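Local coordinates for acetylxylan esterase / glucomannan deacetylase (Cellvibrio japonicus, PDB 2W9X), which removes acetyl groups from plant cell wall polysaccharides, deacetylating xylan and, with a large preference, glucomannan, at residues K326-S331 with W335-N340. Sequence-based numbering, arbitrary orientation.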
ATOM      1  N   LYS B 326       1.435 -12.978   8.342  1.00 38.03           N
ATOM      2  CA  LYS B 326       2.325 -13.613   9.314  1.00 38.90           C
ATOM      3  C   LYS B 326       1.503 -14.355  10.370  1.00 38.72           C
ATOM      4  O   LYS B 326       0.324 -14.043  10.590  1.00 37.80           O
ATOM      5  CB  LYS B 326       3.163 -12.549  10.052  1.00 38.91           C
ATOM      6  CG  LYS B 326       3.952 -11.563   9.158  1.00 39.52           C
ATOM      7  CD  LYS B 326       4.606 -10.480  10.015  1.00 39.49           C
ATOM      8  CE  LYS B 326       5.652 -11.046  11.009  1.00 40.08           C
ATOM      9  NZ  LYS B 326       6.575 -11.978  10.304  1.00 40.73           N
ATOM     10  N   GLY B 327       2.130 -15.339  11.006  1.00 38.49           N
ATOM     11  CA  GLY B 327       1.598 -15.925  12.242  1.00 38.95           C
ATOM     12  C   GLY B 327       0.432 -16.875  12.040  1.00 39.92           C
ATOM     13  O   GLY B 327      -0.462 -16.943  12.880  1.00 39.74           O
ATOM     14  N   LEU B 328       0.435 -17.600  10.914  1.00 39.02           N
ATOM     15  CA  LEU B 328      -0.563 -18.630  10.661  1.00 38.66           C
ATOM     16  C   LEU B 328      -0.128 -19.936  11.294  1.00 38.51           C
ATOM     17  O   LEU B 328       1.068 -20.137  11.506  1.00 38.97           O
ATOM     18  CB  LEU B 328      -0.699 -18.827   9.162  1.00 38.73           C
ATOM     19  CG  LEU B 328      -1.585 -17.849   8.373  1.00 39.33           C
ATOM     20  CD1 LEU B 328      -1.258 -16.438   8.622  1.00 40.25           C
ATOM     21  CD2 LEU B 328      -1.442 -18.143   6.875  1.00 38.11           C
ATOM     22  N   ASP B 329      -1.074 -20.832  11.584  1.00 38.12           N
ATOM     23  CA  ASP B 329      -0.707 -22.167  12.085  1.00 38.40           C
ATOM     24  C   ASP B 329      -0.532 -23.224  10.993  1.00 37.87           C
ATOM     25  O   ASP B 329       0.031 -24.284  11.260  1.00 38.41           O
ATOM     26  CB  ASP B 329      -1.640 -22.669  13.198  1.00 37.99           C
ATOM     27  CG  ASP B 329      -3.105 -22.813  12.758  1.00 39.65           C
ATOM     28  OD1 ASP B 329      -3.432 -23.117  11.590  1.00 39.61           O
ATOM     29  OD2 ASP B 329      -3.956 -22.662  13.643  1.00 43.73           O
ATOM     30  N   TYR B 330      -1.006 -22.934   9.780  1.00 37.03           N
ATOM     31  CA  TYR B 330      -0.900 -23.877   8.662  1.00 37.48           C
ATOM     32  C   TYR B 330      -1.272 -25.337   9.038  1.00 37.75           C
ATOM     33  O   TYR B 330      -0.598 -26.283   8.607  1.00 37.91           O
ATOM     34  CB  TYR B 330       0.499 -23.833   8.026  1.00 37.42           C
ATOM     35  CG  TYR B 330       0.879 -22.490   7.429  1.00 38.24           C
ATOM     36  CD1 TYR B 330       0.416 -22.110   6.160  1.00 37.64           C
ATOM     37  CD2 TYR B 330       1.715 -21.605   8.122  1.00 38.31           C
ATOM     38  CE1 TYR B 330       0.775 -20.873   5.579  1.00 38.33           C
ATOM     39  CE2 TYR B 330       2.076 -20.359   7.547  1.00 38.64           C
ATOM     40  CZ  TYR B 330       1.591 -20.007   6.283  1.00 37.84           C
ATOM     41  OH  TYR B 330       1.935 -18.788   5.700  1.00 40.72           O
ATOM     42  N   SER B 331      -2.366 -25.517   9.783  1.00 37.02           N
ATOM     43  CA  SER B 331      -2.775 -26.858  10.235  1.00 37.50           C
ATOM     44  C   SER B 331      -3.714 -27.613   9.275  1.00 37.86           C
ATOM     45  O   SER B 331      -4.130 -28.719   9.586  1.00 37.53           O
ATOM     46  CB  SER B 331      -3.376 -26.800  11.654  1.00 37.49           C
ATOM     47  OG  SER B 331      -4.662 -26.213  11.600  1.00 38.26           O
ATOM     48  N   TRP B 335       0.218 -28.685   5.365  1.00 37.85           N
ATOM     49  CA  TRP B 335       0.716 -27.403   5.889  1.00 37.56           C
ATOM     50  C   TRP B 335       0.133 -26.180   5.124  1.00 37.71           C
ATOM     51  O   TRP B 335       0.847 -25.219   4.834  1.00 37.79           O
ATOM     52  CB  TRP B 335       2.267 -27.378   5.958  1.00 37.77           C
ATOM     53  CG  TRP B 335       2.806 -28.420   6.956  1.00 37.22           C
ATOM     54  CD1 TRP B 335       3.004 -29.751   6.719  1.00 37.14           C
ATOM     55  CD2 TRP B 335       3.137 -28.204   8.335  1.00 36.28           C
ATOM     56  NE1 TRP B 335       3.442 -30.381   7.866  1.00 36.77           N
ATOM     57  CE2 TRP B 335       3.544 -29.451   8.870  1.00 38.15           C
ATOM     58  CE3 TRP B 335       3.137 -27.073   9.169  1.00 37.50           C
ATOM     59  CZ2 TRP B 335       3.928 -29.608  10.217  1.00 37.21           C
ATOM     60  CZ3 TRP B 335       3.529 -27.218  10.493  1.00 36.12           C
ATOM     61  CH2 TRP B 335       3.909 -28.485  11.013  1.00 37.55           C
ATOM     62  N   HIS B 336      -1.172 -26.224   4.829  1.00 37.82           N
ATOM     63  CA  HIS B 336      -1.874 -25.063   4.268  1.00 37.74           C
ATOM     64  C   HIS B 336      -2.684 -24.291   5.332  1.00 37.49           C
ATOM     65  O   HIS B 336      -2.965 -24.817   6.396  1.00 37.32           O
ATOM     66  CB  HIS B 336      -2.764 -25.461   3.078  1.00 37.68           C
ATOM     67  CG  HIS B 336      -2.008 -25.682   1.810  1.00 37.89           C
ATOM     68  ND1 HIS B 336      -1.157 -26.753   1.626  1.00 38.41           N
ATOM     69  CD2 HIS B 336      -1.993 -24.984   0.651  1.00 37.30           C
ATOM     70  CE1 HIS B 336      -0.641 -26.691   0.410  1.00 39.98           C
ATOM     71  NE2 HIS B 336      -1.142 -25.635  -0.204  1.00 38.82           N
ATOM     72  N   PRO B 337      -3.032 -23.020   5.050  1.00 37.46           N
ATOM     73  CA  PRO B 337      -3.836 -22.275   6.003  1.00 37.55           C
ATOM     74  C   PRO B 337      -5.059 -23.079   6.485  1.00 37.48           C
ATOM     75  O   PRO B 337      -5.765 -23.702   5.685  1.00 37.29           O
ATOM     76  CB  PRO B 337      -4.294 -21.049   5.196  1.00 37.91           C
ATOM     77  CG  PRO B 337      -3.151 -20.807   4.234  1.00 37.13           C
ATOM     78  CD  PRO B 337      -2.696 -22.210   3.859  1.00 37.29           C
ATOM     79  N   SER B 338      -5.292 -23.043   7.788  1.00 36.85           N
ATOM     80  CA  SER B 338      -6.486 -23.610   8.370  1.00 36.99           C
ATOM     81  C   SER B 338      -7.653 -22.631   8.225  1.00 36.67           C
ATOM     82  O   SER B 338      -7.456 -21.474   7.833  1.00 36.54           O
ATOM     83  CB  SER B 338      -6.244 -23.922   9.845  1.00 36.35           C
ATOM     84  OG  SER B 338      -5.920 -22.727  10.536  1.00 36.98           O
ATOM     85  N   ALA B 339      -8.852 -23.101   8.565  1.00 36.51           N
ATOM     86  CA  ALA B 339     -10.056 -22.260   8.592  1.00 36.93           C
ATOM     87  C   ALA B 339      -9.854 -21.087   9.552  1.00 36.68           C
ATOM     88  O   ALA B 339     -10.241 -19.956   9.250  1.00 36.83           O
ATOM     89  CB  ALA B 339     -11.289 -23.078   8.972  1.00 36.85           C
ATOM     90  N   ASN B 340      -9.198 -21.360  10.683  1.00 36.25           N
ATOM     91  CA  ASN B 340      -8.692 -20.303  11.559  1.00 35.85           C
ATOM     92  C   ASN B 340      -7.761 -19.292  10.906  1.00 33.67           C
ATOM     93  O   ASN B 340      -7.979 -18.103  11.040  1.00 34.22           O
ATOM     94  CB  ASN B 340      -8.043 -20.863  12.811  1.00 36.12           C
ATOM     95  CG  ASN B 340      -8.857 -20.549  14.015  1.00 43.52           C
ATOM     96  OD1 ASN B 340      -9.597 -21.406  14.519  1.00 48.74           O
ATOM     97  ND2 ASN B 340      -8.822 -19.271  14.437  1.00 48.06           N
TER
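Ser-338 OG donates a 2.7 Å hydrogen bond to Asp-329 OD1, meeting the carboxylate on its syn side and 17° out of its plane. Asp-329 OD1 also accepts from Ser-331 N at 3.2 Å, this time from above the plane, which closes an Asx turn. Asp-329 reaches both donors because its CG sits between backbone N and carbonyl carbon (chi1 61°). Ser-331 OG lies 3.3 Å from Ser-338 CB. Beyond it, the Tyr-330 ring packs its CD1 against Pro-337 CD at 3.9 Å, the two rings passing at a slant, and presents its edge to the backbone carbon of His-336. Leu-328 CB sits over one face of the Tyr-330 ring, near its rim, while Leu-328 CD2 touches Pro-337 CG at 4.1 Å. At the far end, Trp-335 CA makes a CA-H...O contact of 3.2 Å with Tyr-330 O, which also accepts from Arg-163. Asp-341, in the first turn of helix 339-354, takes up the backbone N of Asp-329, Tyr-330 and Ser-338. The loop runs from strand 320-325 into helix 339-354 of this SGNH-type esterase domain and carries His-336, inferred to raise the nucleophilicity of Ser-151, the inferred nucleophile; His-336 ND1 is hydrogen-bonded to His-334 O. With two bonds on OD1, the Asp-329 carboxylate is restrained in its rotation, tying the Asx turn to the N-cap serine from which the helix starts.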